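Local coordinates for cell division control protein 13 (Saccharomyces cerevisiae, PDB 4HCE) that contributes to telomere maintenance through its OB2 domain, whose dimerisation is required for productive binding of Stn1, at residues G21-M26 and L44-L49. Sequence-based numbering, arbitrary orientation.
Sequences GKIVGM and LYFTQL
G21-M26 and L44-L49 meet as antiparallel neighbours in the beta sheet of the OB fold, where strand 16-27 runs beside strand 42-47, and a beta bulge interrupts the pairing. K22 and T47 form a hydrogen-bonded pair: K22 N gives to T47 O and T47 N returns to K22 O, both 3.0 Å. The return bond lies in the carbonyl plane of K22, whereas K22 N sits above that of T47. Further on, V24 and G25 both face Y45, the bulge proper: V24 N reaches Y45 O at 2.7 Å, and Y45 N gives to G25 O at 2.8 Å. One face of the pair carries I23, M26, L44 and F46. M26 CB rests on L44 CD2 at 3.7 Å, while the methionine's end leads away to helix 86-92. F46 has CG anti to its backbone N (chi1 -177°), and its ring reaches back alongside K22 to the chain corner at G21, with CZ 3.3 Å from G21 N. I23 CG1 touches its CD1, and L19 and I67 pack on it from adjoining parts of the sheet. An alanine at F46 would probably open a gap beside G21 and I23 and leave L19 and I67 without their aromatic partner. G21 itself has backbone angles and surroundings that leave no room for a CB, which would run into T47 O and Q48 CA. The other face carries K22, Y45 and T47; Y45 packs on M120 of the second subunit, and K22 NZ leaves the pair to bond the carbonyls of L94, K97 and D99. V24 CG1 lies 3.9 Å from T47 CG2. T47 OG1, hydrogen-bonded also to N63 O, closes an ST turn as the strand ends, accepting from L49 N at 3.0 Å.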
ATOM      1  N   GLY B  21     -12.857  -4.961 -15.633  1.00 24.46           N
ATOM      2  CA  GLY B  21     -11.516  -5.316 -16.073  1.00 23.28           C
ATOM      3  C   GLY B  21     -11.096  -6.555 -15.338  1.00 24.13           C
ATOM      4  O   GLY B  21     -11.843  -7.557 -15.284  1.00 23.03           O
ATOM      5  N   LYS B  22      -9.905  -6.486 -14.751  1.00 24.44           N
ATOM      6  CA  LYS B  22      -9.343  -7.647 -14.098  1.00 25.93           C
ATOM      7  C   LYS B  22      -8.599  -7.321 -12.814  1.00 26.92           C
ATOM      8  O   LYS B  22      -7.963  -6.253 -12.664  1.00 27.49           O
ATOM      9  CB  LYS B  22      -8.484  -8.490 -15.088  1.00 27.57           C
ATOM     10  CG  LYS B  22      -9.318  -9.532 -15.884  1.00 29.28           C
ATOM     11  CD  LYS B  22      -8.562 -10.760 -16.405  1.00 30.26           C
ATOM     12  CE  LYS B  22      -8.049 -11.692 -15.328  1.00 29.68           C
ATOM     13  NZ  LYS B  22      -9.091 -12.569 -14.695  1.00 29.62           N
ATOM     14  N   ILE B  23      -8.692  -8.234 -11.861  1.00 28.21           N
ATOM     15  CA  ILE B  23      -7.792  -8.176 -10.725  1.00 28.07           C
ATOM     16  C   ILE B  23      -6.529  -8.862 -11.175  1.00 29.83           C
ATOM     17  O   ILE B  23      -6.551 -10.045 -11.588  1.00 29.19           O
ATOM     18  CB  ILE B  23      -8.353  -8.872  -9.487  1.00 28.07           C
ATOM     19  CG1 ILE B  23      -9.645  -8.179  -9.061  1.00 26.82           C
ATOM     20  CG2 ILE B  23      -7.314  -8.861  -8.354  1.00 26.74           C
ATOM     21  CD1 ILE B  23     -10.521  -9.073  -8.232  1.00 28.29           C
ATOM     22  N   VAL B  24      -5.440  -8.098 -11.121  1.00 28.71           N
ATOM     23  CA  VAL B  24      -4.175  -8.539 -11.673  1.00 30.68           C
ATOM     24  C   VAL B  24      -3.151  -8.814 -10.574  1.00 32.43           C
ATOM     25  O   VAL B  24      -2.020  -9.127 -10.864  1.00 35.41           O
ATOM     26  CB  VAL B  24      -3.597  -7.521 -12.682  1.00 29.34           C
ATOM     27  CG1 VAL B  24      -4.451  -7.475 -13.928  1.00 29.06           C
ATOM     28  CG2 VAL B  24      -3.498  -6.132 -12.059  1.00 29.32           C
ATOM     29  N   GLY B  25      -3.551  -8.699  -9.317  1.00 33.95           N
ATOM     30  CA  GLY B  25      -2.631  -8.980  -8.223  1.00 34.81           C
ATOM     31  C   GLY B  25      -3.211  -8.685  -6.860  1.00 35.17           C
ATOM     32  O   GLY B  25      -4.228  -7.993  -6.720  1.00 31.14           O
ATOM     33  N   MET B  26      -2.554  -9.229  -5.845  1.00 36.24           N
ATOM     34  CA  MET B  26      -2.926  -8.948  -4.482  1.00 36.59           C
ATOM     35  C   MET B  26      -1.700  -8.746  -3.609  1.00 37.09           C
ATOM     36  O   MET B  26      -0.616  -9.275  -3.881  1.00 35.44           O
ATOM     37  CB  MET B  26      -3.884 -10.018  -3.908  1.00 38.54           C
ATOM     38  CG  MET B  26      -3.300 -11.394  -3.656  1.00 40.56           C
ATOM     39  SD  MET B  26      -4.528 -12.658  -3.197  1.00 39.37           S
ATOM     40  CE  MET B  26      -3.686 -14.104  -3.796  1.00 39.29           C
ATOM     41  N   LEU B  44      -6.093  -5.406  -3.273  1.00 27.02           N
ATOM     42  CA  LEU B  44      -6.206  -5.966  -4.631  1.00 26.36           C
ATOM     43  C   LEU B  44      -5.823  -4.932  -5.670  1.00 26.76           C
ATOM     44  O   LEU B  44      -6.051  -3.739  -5.467  1.00 29.24           O
ATOM     45  CB  LEU B  44      -7.616  -6.478  -4.899  1.00 23.93           C
ATOM     46  CG  LEU B  44      -8.193  -7.449  -3.862  1.00 24.57           C
ATOM     47  CD1 LEU B  44      -9.617  -7.782  -4.289  1.00 24.68           C
ATOM     48  CD2 LEU B  44      -7.370  -8.715  -3.707  1.00 24.81           C
ATOM     49  N   TYR B  45      -5.247  -5.381  -6.774  1.00 26.41           N
ATOM     50  CA  TYR B  45      -4.929  -4.492  -7.876  1.00 26.89           C
ATOM     51  C   TYR B  45      -5.811  -4.784  -9.057  1.00 27.07           C
ATOM     52  O   TYR B  45      -5.872  -5.918  -9.549  1.00 28.04           O
ATOM     53  CB  TYR B  45      -3.436  -4.556  -8.252  1.00 27.90           C
ATOM     54  CG  TYR B  45      -2.620  -4.200  -7.058  1.00 29.82           C
ATOM     55  CD1 TYR B  45      -2.671  -2.911  -6.548  1.00 29.89           C
ATOM     56  CD2 TYR B  45      -1.885  -5.164  -6.362  1.00 32.07           C
ATOM     57  CE1 TYR B  45      -1.986  -2.557  -5.417  1.00 30.76           C
ATOM     58  CE2 TYR B  45      -1.189  -4.822  -5.209  1.00 32.82           C
ATOM     59  CZ  TYR B  45      -1.255  -3.515  -4.744  1.00 33.62           C
ATOM     60  OH  TYR B  45      -0.559  -3.139  -3.620  1.00 36.24           O
ATOM     61  N   PHE B  46      -6.435  -3.715  -9.529  1.00 26.04           N
ATOM     62  CA  PHE B  46      -7.419  -3.765 -10.574  1.00 26.63           C
ATOM     63  C   PHE B  46      -7.063  -2.829 -11.718  1.00 25.27           C
ATOM     64  O   PHE B  46      -6.629  -1.698 -11.502  1.00 25.82           O
ATOM     65  CB  PHE B  46      -8.776  -3.407  -9.992  1.00 27.18           C
ATOM     66  CG  PHE B  46      -9.894  -3.494 -10.976  1.00 29.11           C
ATOM     67  CD1 PHE B  46     -10.682  -4.633 -11.069  1.00 31.30           C
ATOM     68  CD2 PHE B  46     -10.165  -2.424 -11.787  1.00 29.61           C
ATOM     69  CE1 PHE B  46     -11.712  -4.697 -11.999  1.00 32.48           C
ATOM     70  CE2 PHE B  46     -11.176  -2.480 -12.697  1.00 32.10           C
ATOM     71  CZ  PHE B  46     -11.957  -3.608 -12.802  1.00 30.93           C
ATOM     72  N   THR B  47      -7.225  -3.330 -12.937  1.00 24.13           N
ATOM     73  CA  THR B  47      -7.010  -2.542 -14.156  1.00 23.48           C
ATOM     74  C   THR B  47      -7.775  -3.122 -15.363  1.00 24.06           C
ATOM     75  O   THR B  47      -7.988  -4.340 -15.450  1.00 23.28           O
ATOM     76  CB  THR B  47      -5.514  -2.393 -14.535  1.00 22.58           C
ATOM     77  OG1 THR B  47      -5.389  -1.404 -15.577  1.00 23.17           O
ATOM     78  CG2 THR B  47      -4.914  -3.718 -15.019  1.00 21.61           C
ATOM     79  N   GLN B  48      -8.174  -2.240 -16.284  1.00 25.29           N
ATOM     80  CA  GLN B  48      -8.676  -2.663 -17.599  1.00 27.95           C
ATOM     81  C   GLN B  48      -7.659  -2.308 -18.710  1.00 28.39           C
ATOM     82  O   GLN B  48      -7.939  -2.455 -19.901  1.00 27.82           O
ATOM     83  CB  GLN B  48     -10.023  -2.013 -17.879  1.00 28.85           C
ATOM     84  CG  GLN B  48      -9.941  -0.493 -18.005  1.00 30.29           C
ATOM     85  CD  GLN B  48     -11.260   0.171 -18.395  1.00 33.40           C
ATOM     86  OE1 GLN B  48     -11.324   1.406 -18.494  1.00 37.26           O
ATOM     87  NE2 GLN B  48     -12.304  -0.623 -18.640  1.00 29.00           N
ATOM     88  N   LEU B  49      -6.492  -1.830 -18.296  1.00 28.61           N
ATOM     89  CA  LEU B  49      -5.423  -1.445 -19.216  1.00 30.78           C
ATOM     90  C   LEU B  49      -4.377  -2.540 -19.311  1.00 30.31           C
ATOM     91  O   LEU B  49      -3.642  -2.756 -18.358  1.00 29.04           O
ATOM     92  CB  LEU B  49      -4.720  -0.197 -18.704  1.00 32.68           C
ATOM     93  CG  LEU B  49      -5.021   1.161 -19.303  1.00 39.59           C
ATOM     94  CD1 LEU B  49      -4.146   1.304 -20.557  1.00 44.46           C
ATOM     95  CD2 LEU B  49      -6.516   1.383 -19.594  1.00 38.61           C
TER